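Local coordinates for biotin protein ligase-like protein of unknown function (PDB 3BFM), which is of unknown function but resembles the biotin protein ligases and belongs to the biotin/lipoate A/B protein ligase family, at residues A64-P69 with E211-L216; Q76-A81 with P157-S162; P85-H90 with E149-V154; L168-R173 with L179-G184. All coordinates share one frame; numbering follows the deposited sequence. Where two conformers were deposited one is given.

Contact 1. Residues A64-P69 with E211-L216; sequences AMAMLP and EDFGML
The Phe213 ring carries Pro69 on one face: CG of the proline sits 3.6 Å from the centroid of the Phe213 ring and only 11° off its normal, a textbook CH-pi contact. Pro69 CB follows toward the rim, 3.7 Å from Phe213 CE1. On the opposite face the imidazole of His183 is stacked, which puts the phenyl group between a proline and a histidine. Ala66 approaches from an oblique direction, its CB 3.9 Å from Phe213 CE2, and its single methyl suits a place where backbone and ring already lie near each other. CG of Phe213 is anti to the carbonyl carbon (chi1 -71°), a setting that carries the ring across to the helix start.

Phe213 belongs to the hairpin turn between strands 205-209 and 215-218 of the small C-terminal three-stranded sheet, probably SH3-like, whereas 64-69 leads through a type I turn into helix 67-82 of the ligase-like part, so the ring packs the C-terminal sheet region against that part. Pro69 fits the first turn of the helix, where a nitrogen without a hydrogen costs no helical bond, and its CB and CG present C-H groups to the phenyl face. With an alanine here instead of Phe213, Pro69 and His183 would probably face a gap where the ring had been. Phe213 itself adopts left-handed backbone angles, its O accepting a bond from Trp93 NE1, while the next residue, Gly214, gives its N to Asp210 OD1. Asp212 OD1 forms a salt bridge with Lys63 NZ.

Contact 2. Residues Q76-A81 with P157-S162; sequences QNALGA and PRLLES
Leu79 and Leu159 cross obliquely, meeting methyl to methyl with Leu79 CD1 4.1 Å from Leu159 CD1. In Leu159, CG stands trans to the backbone nitrogen (chi1 -177°), which brings the CD1 branch over to the other helix, where it also rests 3.9 Å from Leu79 CA. The leucines thus fill the space to one side of the closest backbone approach. That approach is made by Ala78 and Ser162, whose CA atoms are 5.0 Å apart: the alanine methyl points toward the partner helix, and its CB reaches 3.6 Å from the Ser162 carbonyl C and 3.8 Å from Ser162 CB. Two small residues suit this spot, since longer side chains would have to push the backbones apart. Ser162 is modelled in two conformers, which makes the position of its hydroxyl against Ala78 doubtful.

Away from this interface, Arg158 pairs NE with Glu161 OE1 and NH2 with OE2 in a two-pronged salt bridge. The segment axes come within 8.9 Å and run at 139°, nearer antiparallel than parallel. Helix 67-82 rests Leu79 on Val89 of edge strand 89-91, while helix 156-175 sets Leu160 on Tyr42 and Leu44 of strand 39-44, so that both helices pack against the same mixed sheet.

Contact 3. Residues P85-H90 with E149-V154; sequences PEVAVH and EGCADV
Val87 reaches across to Cys151 and the backbone of Glu149, just ahead of strand 89-91, an edge strand of the large mixed sheet in the ligase-like domain; the partner segment is the loop that leads into helix 156-175. Starting at CB, the valine side chain is directed at this loop, yet CB itself stays 4.4 Å from Cys151 SG and leaves the contact to its branches. CG1 is anti to the backbone N (chi1 178°) and approaches Cys151 SG at 4.1 Å. The other methyl, CG2, has the nearer neighbours: it is 3.8 Å from the same sulfur and 3.6 Å from Glu149 O. Both methyls thus face the sulfur from the same side, and a beta-branched residue suits the place because both branches are used while the backbone is extended.

Between the two partners, Gly150 turns the loop with a positive phi of 89°; at these angles a side chain would collide with the carbonyl oxygen before it, which explains the glycine. Cys151 is compact and weakly polar, apt for a buried position beside an aliphatic group, and it also touches Ala83 and Leu146. It opens a type I turn that ends at Val154. The carboxylate of Glu149 is held apart from the valine, OE2 by Thr144 OG1 and OE1 by Asn100 ND2. Asn100 ties this loop to the strand margin as well, for its OD1 receives Ala88 N. The turn after the cysteine is closed by a backbone bond of 2.9 Å from Val154 N to Cys151 O.

Contact 4. Residues L168-R173 with L179-G184; sequences LHWINR and LETIHG
Thr181 and Ile182 are the residues of 179-184 that touch Trp170 and Arg173, while Leu179 and His183 have neighbours elsewhere. Leu179, at the start, turns its side chain away from helix 156-175's segment 168-173 and packs on Trp174 further along that helix. Thr181 comes next, with CG2 anti to the backbone N. This methyl lies at the edge of the Trp170 indole, near its plane and 4.2 Å from CZ3, and it is also 4.0 Å from Arg173 NH2, approached obliquely. Threonine suits this partly exposed position: its methyl packs on the indole edge, and its hydroxyl is tolerated near the surface.

Helices 156-175 and 179-189 are two consecutive helices of the ligase-like part, joined by a very short connection; over these segments the axes pass 10.2 Å apart at 137°. Arg173 lies near this junction: its chain bends at chi3 (76°), and NE forms a salt bridge with Glu178 OE2, just before the second segment.

Ile182 provides the buried half of the contact. Its CG1 lies 3.7 Å from Trp170 CE3, and its CD1 comes 3.9 Å from Trp170 O, so the isoleucine spans from the six-membered ring to the helix backbone. The Trp170 and Ile182 side chains run antiparallel to one another as they pass, and both also rest on Val70. At the other end of the indole NE1 donates to Asn77 OD1, which satisfies the one polar atom of the ring. His183 follows on another side of its helix, directing NE2 to Glu211 O.

In the fold
The four contacts form two neighbouring pairs joined by long helices. Contacts 1 and 4, with centres 12 Å apart, meet where Phe213 CE2 is 3.9 Å from Leu179 CD1, so the second of the two consecutive helices takes part in the join to the C-terminal sheet region. Contacts 2 and 3, centres 11 Å apart, touch where Leu159 CB lies 4.0 Å from Val154 CG1. Helix 67-82 runs from contact 1 to contact 2, centres 22 Å apart on opposite sides of the chain's centre; helix 156-175 serves contacts 2 and 4. The calcium ligands Gln21, Asp22 and Glu43 belong to none of the four contacts. Beside contact 4, Leu168 packs on Leu11 of the second subunit.

Contact 1. Residues A64-P69 with E211-L216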
loop_
_atom_site.group_PDB
_atom_site.type_symbol
_atom_site.label_atom_id
_atom_site.label_comp_id
_atom_site.label_asym_id
_atom_site.label_seq_id
_atom_site.Cartn_x
_atom_site.Cartn_y
_atom_site.Cartn_z
ATOM N N ALA A 64 -1.203 9.857 15.749
ATOM C CA ALA A 64 -0.559 9.695 14.439
ATOM C C ALA A 64 0.947 9.952 14.544
ATOM O O ALA A 64 1.729 9.490 13.683
ATOM C CB ALA A 64 -1.187 10.647 13.404
HETATM N N MSE A 65 1.350 10.715 15.567
HETATM C CA MSE A 65 2.769 10.955 15.855
HETATM C C MSE A 65 3.603 9.667 16.007
HETATM O O MSE A 65 4.817 9.727 15.813
HETATM C CB MSE A 65 2.918 11.796 17.118
HETATM C CG MSE A 65 2.320 13.168 17.064
HETATM SE SE MSE A 65 2.847 14.181 15.411
HETATM C CE MSE A 65 4.649 14.304 15.683
ATOM N N ALA A 66 2.972 8.538 16.354
ATOM C CA ALA A 66 3.647 7.230 16.418
ATOM C C ALA A 66 4.324 6.867 15.095
ATOM O O ALA A 66 5.178 5.965 15.038
ATOM C CB ALA A 66 2.660 6.148 16.840
HETATM N N MSE A 67 3.957 7.548 14.013
HETATM C CA MSE A 67 4.601 7.245 12.742
HETATM C C MSE A 67 6.112 7.552 12.791
HETATM O O MSE A 67 6.913 6.923 12.074
HETATM C CB MSE A 67 3.939 8.023 11.579
HETATM C CG MSE A 67 2.472 7.589 11.294
HETATM SE SE MSE A 67 2.359 5.736 10.724
HETATM C CE MSE A 67 1.840 5.025 12.581
ATOM N N LEU A 68 6.508 8.547 13.594
ATOM C CA LEU A 68 7.955 8.833 13.753
ATOM C C LEU A 68 8.734 7.646 14.362
ATOM O O LEU A 68 9.655 7.104 13.707
ATOM C CB LEU A 68 8.195 10.134 14.531
ATOM C CG LEU A 68 9.641 10.551 14.746
ATOM C CD1 LEU A 68 10.315 10.712 13.377
ATOM C CD2 LEU A 68 9.728 11.852 15.522
ATOM N N PRO A 69 8.386 7.216 15.606
ATOM C CA PRO A 69 9.048 6.001 16.120
ATOM C C PRO A 69 8.929 4.758 15.251
ATOM O O PRO A 69 9.904 4.009 15.090
ATOM C CB PRO A 69 8.409 5.797 17.497
ATOM C CG PRO A 69 7.372 6.818 17.632
ATOM C CD PRO A 69 7.555 7.867 16.645
ATOM N N GLU A 211 1.922 6.524 26.321
ATOM C CA GLU A 211 1.374 5.692 25.256
ATOM C C GLU A 211 1.379 6.381 23.888
ATOM O O GLU A 211 1.467 5.710 22.848
ATOM C CB GLU A 211 -0.055 5.245 25.593
ATOM C CG GLU A 211 -1.102 6.333 25.405
ATOM N N ASP A 212 1.273 7.707 23.891
ATOM C CA ASP A 212 1.393 8.514 22.663
ATOM C C ASP A 212 2.831 8.949 22.314
ATOM O O ASP A 212 3.027 9.849 21.483
ATOM C CB ASP A 212 0.505 9.748 22.748
ATOM C CG ASP A 212 -0.975 9.411 22.772
ATOM O OD1 ASP A 212 -1.352 8.257 22.452
ATOM O OD2 ASP A 212 -1.759 10.321 23.114
ATOM N N PHE A 213 3.811 8.330 22.975
ATOM C CA PHE A 213 5.243 8.585 22.770
ATOM C C PHE A 213 5.664 9.968 23.216
ATOM O O PHE A 213 6.694 10.453 22.786
ATOM C CB PHE A 213 5.708 8.308 21.324
ATOM C CG PHE A 213 5.740 6.854 20.956
ATOM C CD1 PHE A 213 6.883 6.091 21.136
ATOM C CD2 PHE A 213 4.630 6.263 20.381
ATOM C CE1 PHE A 213 6.886 4.733 20.749
ATOM C CE2 PHE A 213 4.623 4.937 20.015
ATOM C CZ PHE A 213 5.744 4.165 20.198
ATOM N N GLY A 214 4.891 10.569 24.123
ATOM C CA GLY A 214 5.273 11.837 24.774
ATOM C C GLY A 214 6.383 11.580 25.769
ATOM O O GLY A 214 6.397 10.536 26.421
HETATM N N MSE A 215 7.355 12.474 25.837
HETATM C CA MSE A 215 8.517 12.259 26.702
HETATM C C MSE A 215 8.146 12.573 28.135
HETATM O O MSE A 215 7.609 13.637 28.421
HETATM C CB MSE A 215 9.663 13.183 26.329
HETATM C CG MSE A 215 10.863 13.109 27.232
HETATM SE SE MSE A 215 12.307 14.248 26.742
HETATM C CE MSE A 215 12.934 13.115 25.206
ATOM N N LEU A 216 8.516 11.653 29.012
ATOM C CA LEU A 216 8.445 11.867 30.443
ATOM C C LEU A 216 9.827 12.319 30.902
ATOM O O LEU A 216 10.777 11.549 30.896
ATOM C CB LEU A 216 7.994 10.580 31.141
ATOM C CG LEU A 216 6.590 10.098 30.722
ATOM C CD1 LEU A 216 6.434 8.620 30.917
ATOM C CD2 LEU A 216 5.552 10.882 31.490
#

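Contact 2. Residues Q76-A81 with P157-S162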
loop_
_atom_site.group_PDB
_atom_site.type_symbol
_atom_site.label_atom_id
_atom_site.label_comp_id
_atom_site.label_asym_id
_atom_site.label_seq_id
_atom_site.Cartn_x
_atom_site.Cartn_y
_atom_site.Cartn_z
ATOM N N GLN A 76 16.155 1.331 11.691
ATOM C CA GLN A 76 17.073 0.454 12.413
ATOM C C GLN A 76 17.047 -0.974 11.834
ATOM O O GLN A 76 18.106 -1.582 11.644
ATOM C CB GLN A 76 16.769 0.453 13.906
ATOM C CG GLN A 76 17.786 -0.358 14.746
ATOM C CD GLN A 76 17.560 -1.869 14.723
ATOM O OE1 GLN A 76 16.468 -2.366 14.471
ATOM N NE2 GLN A 76 18.625 -2.608 14.996
ATOM N N ASN A 77 15.853 -1.500 11.530
ATOM C CA ASN A 77 15.728 -2.851 10.980
ATOM C C ASN A 77 16.334 -2.933 9.584
ATOM O O ASN A 77 16.980 -3.921 9.231
ATOM C CB ASN A 77 14.260 -3.266 10.826
ATOM C CG ASN A 77 13.510 -3.493 12.141
ATOM O OD1 ASN A 77 12.362 -3.914 12.090
ATOM N ND2 ASN A 77 14.099 -3.192 13.275
ATOM N N ALA A 78 16.095 -1.896 8.788
ATOM C CA ALA A 78 16.576 -1.789 7.423
ATOM C C ALA A 78 18.095 -1.745 7.415
ATOM O O ALA A 78 18.725 -2.526 6.728
ATOM C CB ALA A 78 15.970 -0.545 6.723
ATOM N N LEU A 79 18.700 -0.868 8.211
ATOM C CA LEU A 79 20.171 -0.830 8.251
ATOM C C LEU A 79 20.783 -2.163 8.798
ATOM O O LEU A 79 21.755 -2.696 8.229
ATOM C CB LEU A 79 20.639 0.367 9.074
ATOM C CG LEU A 79 22.124 0.735 9.026
ATOM C CD1 LEU A 79 22.639 0.778 7.579
ATOM C CD2 LEU A 79 22.314 2.088 9.718
ATOM N N GLY A 80 20.212 -2.701 9.875
ATOM C CA GLY A 80 20.654 -3.993 10.421
ATOM C C GLY A 80 20.634 -5.171 9.451
ATOM O O GLY A 80 21.481 -6.071 9.512
ATOM N N ALA A 81 19.673 -5.167 8.542
ATOM C CA ALA A 81 19.629 -6.172 7.478
ATOM C C ALA A 81 20.780 -6.064 6.449
ATOM O O ALA A 81 21.025 -7.024 5.712
ATOM C CB ALA A 81 18.294 -6.098 6.752
ATOM N N PRO A 157 20.666 2.754 -2.733
ATOM C CA PRO A 157 19.388 2.285 -3.272
ATOM C C PRO A 157 18.793 1.119 -2.487
ATOM O O PRO A 157 17.592 1.053 -2.299
ATOM C CB PRO A 157 19.749 1.806 -4.696
ATOM C CG PRO A 157 21.040 2.425 -5.028
ATOM C CD PRO A 157 21.748 2.704 -3.734
ATOM N N ARG A 158 19.616 0.159 -2.094
ATOM C CA ARG A 158 19.125 -1.010 -1.350
ATOM C C ARG A 158 18.632 -0.631 0.032
ATOM O O ARG A 158 17.662 -1.179 0.519
ATOM C CB ARG A 158 20.210 -2.074 -1.228
ATOM C CG ARG A 158 20.770 -2.589 -2.573
ATOM C CD ARG A 158 19.762 -3.374 -3.396
ATOM N NE ARG A 158 18.854 -2.554 -4.187
ATOM C CZ ARG A 158 19.163 -1.951 -5.336
ATOM N NH1 ARG A 158 20.397 -2.009 -5.830
ATOM N NH2 ARG A 158 18.238 -1.246 -5.967
ATOM N N LEU A 159 19.336 0.293 0.677
ATOM C CA LEU A 159 18.918 0.836 1.991
ATOM C C LEU A 159 17.550 1.562 1.937
ATOM O O LEU A 159 16.676 1.379 2.792
ATOM C CB LEU A 159 20.010 1.723 2.560
ATOM C CG LEU A 159 19.727 2.298 3.962
ATOM C CD1 LEU A 159 19.498 1.235 5.040
ATOM C CD2 LEU A 159 20.849 3.261 4.429
ATOM N N LEU A 160 17.380 2.396 0.915
ATOM C CA LEU A 160 16.093 3.023 0.641
ATOM C C LEU A 160 14.957 2.034 0.473
ATOM O O LEU A 160 13.903 2.186 1.087
ATOM C CB LEU A 160 16.219 3.928 -0.576
ATOM C CG LEU A 160 14.960 4.606 -1.083
ATOM C CD1 LEU A 160 14.308 5.497 0.005
ATOM C CD2 LEU A 160 15.345 5.429 -2.324
ATOM N N GLU A 161 15.161 1.016 -0.379
ATOM C CA GLU A 161 14.175 -0.021 -0.591
ATOM C C GLU A 161 13.838 -0.718 0.703
ATOM O O GLU A 161 12.677 -0.991 0.994
ATOM C CB GLU A 161 14.737 -1.076 -1.558
ATOM C CG GLU A 161 14.852 -0.586 -2.961
ATOM C CD GLU A 161 15.593 -1.556 -3.880
ATOM O OE1 GLU A 161 16.273 -2.487 -3.376
ATOM O OE2 GLU A 161 15.453 -1.397 -5.116
ATOM N N SER A 162 14.876 -1.004 1.478
ATOM C CA SER A 162 14.715 -1.729 2.730
ATOM C C SER A 162 13.983 -0.890 3.779
ATOM O O SER A 162 13.162 -1.405 4.530
ATOM C CB SER A 162 16.070 -2.175 3.240
ATOM O OG SER A 162 15.898 -3.100 4.277
#

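Contact 3. Residues P85-H90 with E149-V154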
loop_
_atom_site.group_PDB
_atom_site.type_symbol
_atom_site.label_atom_id
_atom_site.label_comp_id
_atom_site.label_asym_id
_atom_site.label_seq_id
_atom_site.Cartn_x
_atom_site.Cartn_y
_atom_site.Cartn_z
ATOM N N PRO A 85 27.120 -6.446 11.787
ATOM C CA PRO A 85 26.380 -6.536 13.049
ATOM C C PRO A 85 26.939 -5.692 14.176
ATOM O O PRO A 85 26.221 -5.375 15.114
ATOM C CB PRO A 85 26.475 -8.022 13.408
ATOM C CG PRO A 85 27.653 -8.514 12.683
ATOM C CD PRO A 85 27.737 -7.729 11.421
ATOM N N GLU A 86 28.201 -5.304 14.077
ATOM C CA GLU A 86 28.782 -4.422 15.086
ATOM C C GLU A 86 28.285 -2.976 14.990
ATOM O O GLU A 86 28.461 -2.213 15.937
ATOM C CB GLU A 86 30.305 -4.436 14.996
ATOM C CG GLU A 86 30.841 -4.094 13.611
ATOM C CD GLU A 86 31.015 -5.315 12.708
ATOM O OE1 GLU A 86 30.438 -6.393 13.007
ATOM O OE2 GLU A 86 31.731 -5.181 11.690
ATOM N N VAL A 87 27.696 -2.580 13.861
ATOM C CA VAL A 87 27.163 -1.208 13.729
ATOM C C VAL A 87 25.904 -1.033 14.571
ATOM O O VAL A 87 24.932 -1.730 14.353
ATOM C CB VAL A 87 26.828 -0.838 12.282
ATOM C CG1 VAL A 87 26.222 0.583 12.234
ATOM C CG2 VAL A 87 28.079 -0.911 11.432
ATOM N N ALA A 88 25.951 -0.140 15.558
ATOM C CA ALA A 88 24.804 0.090 16.446
ATOM C C ALA A 88 23.983 1.296 15.964
ATOM O O ALA A 88 24.511 2.377 15.751
ATOM C CB ALA A 88 25.272 0.330 17.877
ATOM N N VAL A 89 22.680 1.102 15.813
ATOM C CA VAL A 89 21.793 2.223 15.514
ATOM C C VAL A 89 20.939 2.546 16.754
ATOM O O VAL A 89 20.332 1.651 17.346
ATOM C CB VAL A 89 20.937 1.907 14.283
ATOM C CG1 VAL A 89 20.056 3.051 13.966
ATOM C CG2 VAL A 89 21.868 1.597 13.076
ATOM N N HIS A 90 20.917 3.816 17.165
ATOM C CA HIS A 90 19.967 4.268 18.178
ATOM C C HIS A 90 19.107 5.420 17.674
ATOM O O HIS A 90 19.512 6.198 16.793
ATOM C CB HIS A 90 20.704 4.704 19.444
ATOM C CG HIS A 90 21.385 3.581 20.157
ATOM N ND1 HIS A 90 22.757 3.420 20.150
ATOM C CD2 HIS A 90 20.887 2.549 20.876
ATOM C CE1 HIS A 90 23.075 2.346 20.851
ATOM N NE2 HIS A 90 21.957 1.796 21.301
ATOM N N GLU A 149 31.286 4.906 9.108
ATOM C CA GLU A 149 31.002 4.052 10.282
ATOM C C GLU A 149 30.965 2.568 9.997
ATOM O O GLU A 149 30.285 1.821 10.700
ATOM C CB GLU A 149 29.658 4.472 10.904
ATOM C CG GLU A 149 29.700 5.845 11.528
ATOM C CD GLU A 149 30.721 5.929 12.668
ATOM O OE1 GLU A 149 30.973 4.888 13.317
ATOM O OE2 GLU A 149 31.259 7.034 12.895
ATOM N N GLY A 150 31.679 2.142 8.960
ATOM C CA GLY A 150 31.794 0.733 8.639
ATOM C C GLY A 150 30.749 0.142 7.716
ATOM O O GLY A 150 30.659 -1.088 7.618
ATOM N N CYS A 151 29.977 0.992 7.029
ATOM C CA CYS A 151 28.844 0.532 6.214
ATOM C C CYS A 151 29.098 0.715 4.731
ATOM O O CYS A 151 28.157 0.875 3.952
ATOM C CB CYS A 151 27.574 1.272 6.601
ATOM S SG CYS A 151 27.094 1.035 8.294
ATOM N N ALA A 152 30.367 0.680 4.335
ATOM C CA ALA A 152 30.735 0.897 2.946
ATOM C C ALA A 152 30.112 -0.136 1.987
ATOM O O ALA A 152 29.909 0.169 0.814
ATOM C CB ALA A 152 32.276 0.947 2.802
ATOM N N ASP A 153 29.768 -1.329 2.468
ATOM C CA ASP A 153 29.117 -2.313 1.602
ATOM C C ASP A 153 27.583 -2.147 1.537
ATOM O O ASP A 153 26.897 -2.989 0.960
ATOM C CB ASP A 153 29.447 -3.729 2.063
ATOM N N VAL A 154 27.038 -1.103 2.173
ATOM C CA VAL A 154 25.604 -0.859 2.126
ATOM C C VAL A 154 25.324 0.095 0.956
ATOM O O VAL A 154 25.795 1.216 0.950
ATOM C CB VAL A 154 25.127 -0.244 3.441
ATOM C CG1 VAL A 154 23.614 0.082 3.384
ATOM C CG2 VAL A 154 25.456 -1.189 4.599
#

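Contact 4. Residues L168-R173 with L179-G184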
loop_
_atom_site.group_PDB
_atom_site.type_symbol
_atom_site.label_atom_id
_atom_site.label_comp_id
_atom_site.label_asym_id
_atom_site.label_seq_id
_atom_site.Cartn_x
_atom_site.Cartn_y
_atom_site.Cartn_z
ATOM N N LEU A 168 6.745 -0.217 6.086
ATOM C CA LEU A 168 5.436 -0.751 5.783
ATOM C C LEU A 168 5.092 -1.912 6.714
ATOM O O LEU A 168 3.983 -1.986 7.179
ATOM C CB LEU A 168 5.374 -1.224 4.337
ATOM C CG LEU A 168 4.082 -1.855 3.827
ATOM C CD1 LEU A 168 2.964 -0.842 3.803
ATOM C CD2 LEU A 168 4.371 -2.444 2.402
ATOM N N HIS A 169 6.043 -2.791 7.002
ATOM C CA HIS A 169 5.756 -3.892 7.934
ATOM C C HIS A 169 5.203 -3.370 9.284
ATOM O O HIS A 169 4.136 -3.804 9.749
ATOM C CB HIS A 169 7.021 -4.745 8.118
ATOM C CG HIS A 169 6.919 -5.743 9.217
ATOM N ND1 HIS A 169 6.314 -6.971 9.049
ATOM C CD2 HIS A 169 7.322 -5.693 10.508
ATOM C CE1 HIS A 169 6.351 -7.632 10.193
ATOM N NE2 HIS A 169 6.969 -6.886 11.089
ATOM N N TRP A 170 5.896 -2.388 9.863
ATOM C CA TRP A 170 5.537 -1.854 11.195
ATOM C C TRP A 170 4.264 -0.973 11.131
ATOM O O TRP A 170 3.456 -0.920 12.072
ATOM C CB TRP A 170 6.740 -1.139 11.824
ATOM C CG TRP A 170 7.760 -2.086 12.292
ATOM C CD1 TRP A 170 8.986 -2.310 11.759
ATOM C CD2 TRP A 170 7.625 -2.995 13.387
ATOM N NE1 TRP A 170 9.637 -3.281 12.464
ATOM C CE2 TRP A 170 8.824 -3.720 13.471
ATOM C CE3 TRP A 170 6.615 -3.249 14.314
ATOM C CZ2 TRP A 170 9.033 -4.712 14.447
ATOM C CZ3 TRP A 170 6.821 -4.221 15.280
ATOM C CH2 TRP A 170 8.020 -4.944 15.332
ATOM N N ILE A 171 4.055 -0.277 10.011
ATOM C CA ILE A 171 2.871 0.553 9.887
ATOM C C ILE A 171 1.697 -0.386 9.830
ATOM O O ILE A 171 0.697 -0.142 10.473
ATOM C CB ILE A 171 2.875 1.421 8.590
ATOM C CG1 ILE A 171 3.909 2.545 8.715
ATOM C CG2 ILE A 171 1.471 1.991 8.335
ATOM C CD1 ILE A 171 4.310 3.222 7.338
ATOM N N ASN A 172 1.836 -1.499 9.104
ATOM C CA ASN A 172 0.714 -2.472 9.058
ATOM C C ASN A 172 0.432 -3.069 10.451
ATOM O O ASN A 172 -0.713 -3.196 10.856
ATOM C CB ASN A 172 0.930 -3.575 8.008
ATOM C CG ASN A 172 0.768 -3.063 6.577
ATOM O OD1 ASN A 172 -0.023 -2.168 6.332
ATOM N ND2 ASN A 172 1.498 -3.650 5.632
ATOM N N ARG A 173 1.465 -3.346 11.226
ATOM C CA ARG A 173 1.262 -3.880 12.566
ATOM C C ARG A 173 0.646 -2.856 13.502
ATOM O O ARG A 173 -0.185 -3.187 14.349
ATOM C CB ARG A 173 2.559 -4.422 13.126
ATOM C CG ARG A 173 3.004 -5.631 12.318
ATOM C CD ARG A 173 4.201 -6.218 12.859
ATOM N NE ARG A 173 3.896 -6.986 14.061
ATOM C CZ ARG A 173 4.823 -7.457 14.883
ATOM N NH1 ARG A 173 6.112 -7.250 14.619
ATOM N NH2 ARG A 173 4.448 -8.148 15.956
ATOM N N LEU A 179 0.465 -1.568 18.949
ATOM C CA LEU A 179 1.201 -0.426 19.548
ATOM C C LEU A 179 2.148 -0.856 20.666
ATOM O O LEU A 179 3.291 -0.399 20.730
ATOM C CB LEU A 179 0.198 0.644 20.050
ATOM C CG LEU A 179 0.736 1.929 20.671
ATOM C CD1 LEU A 179 1.524 2.676 19.632
ATOM C CD2 LEU A 179 -0.382 2.789 21.249
ATOM N N GLU A 180 1.695 -1.758 21.530
ATOM C CA GLU A 180 2.500 -2.205 22.661
ATOM C C GLU A 180 3.830 -2.830 22.223
ATOM O O GLU A 180 4.876 -2.546 22.805
ATOM C CB GLU A 180 1.709 -3.197 23.517
ATOM C CG GLU A 180 2.338 -3.456 24.844
ATOM N N THR A 181 3.798 -3.663 21.188
ATOM C CA THR A 181 5.009 -4.284 20.658
ATOM C C THR A 181 5.940 -3.231 20.036
ATOM O O THR A 181 7.159 -3.272 20.192
ATOM C CB THR A 181 4.662 -5.323 19.580
ATOM O OG1 THR A 181 3.783 -6.311 20.137
ATOM C CG2 THR A 181 5.898 -5.982 19.036
ATOM N N ILE A 182 5.341 -2.274 19.334
ATOM C CA ILE A 182 6.093 -1.164 18.767
ATOM C C ILE A 182 6.794 -0.401 19.855
ATOM O O ILE A 182 7.985 -0.094 19.725
ATOM C CB ILE A 182 5.160 -0.252 17.947
ATOM C CG1 ILE A 182 4.770 -1.011 16.668
ATOM C CG2 ILE A 182 5.843 1.102 17.622
ATOM C CD1 ILE A 182 3.576 -0.453 15.956
ATOM N N HIS A 183 6.082 -0.115 20.941
ATOM C CA HIS A 183 6.698 0.564 22.072
ATOM C C HIS A 183 7.937 -0.172 22.567
ATOM O O HIS A 183 8.971 0.438 22.845
ATOM C CB HIS A 183 5.709 0.754 23.229
ATOM C CG HIS A 183 5.026 2.080 23.223
ATOM N ND1 HIS A 183 5.623 3.226 23.691
ATOM C CD2 HIS A 183 3.799 2.447 22.787
ATOM C CE1 HIS A 183 4.793 4.242 23.543
ATOM N NE2 HIS A 183 3.673 3.791 23.009
ATOM N N GLY A 184 7.821 -1.492 22.697
ATOM C CA GLY A 184 8.943 -2.307 23.152
ATOM C C GLY A 184 10.118 -2.272 22.219
ATOM O O GLY A 184 11.253 -2.120 22.666
#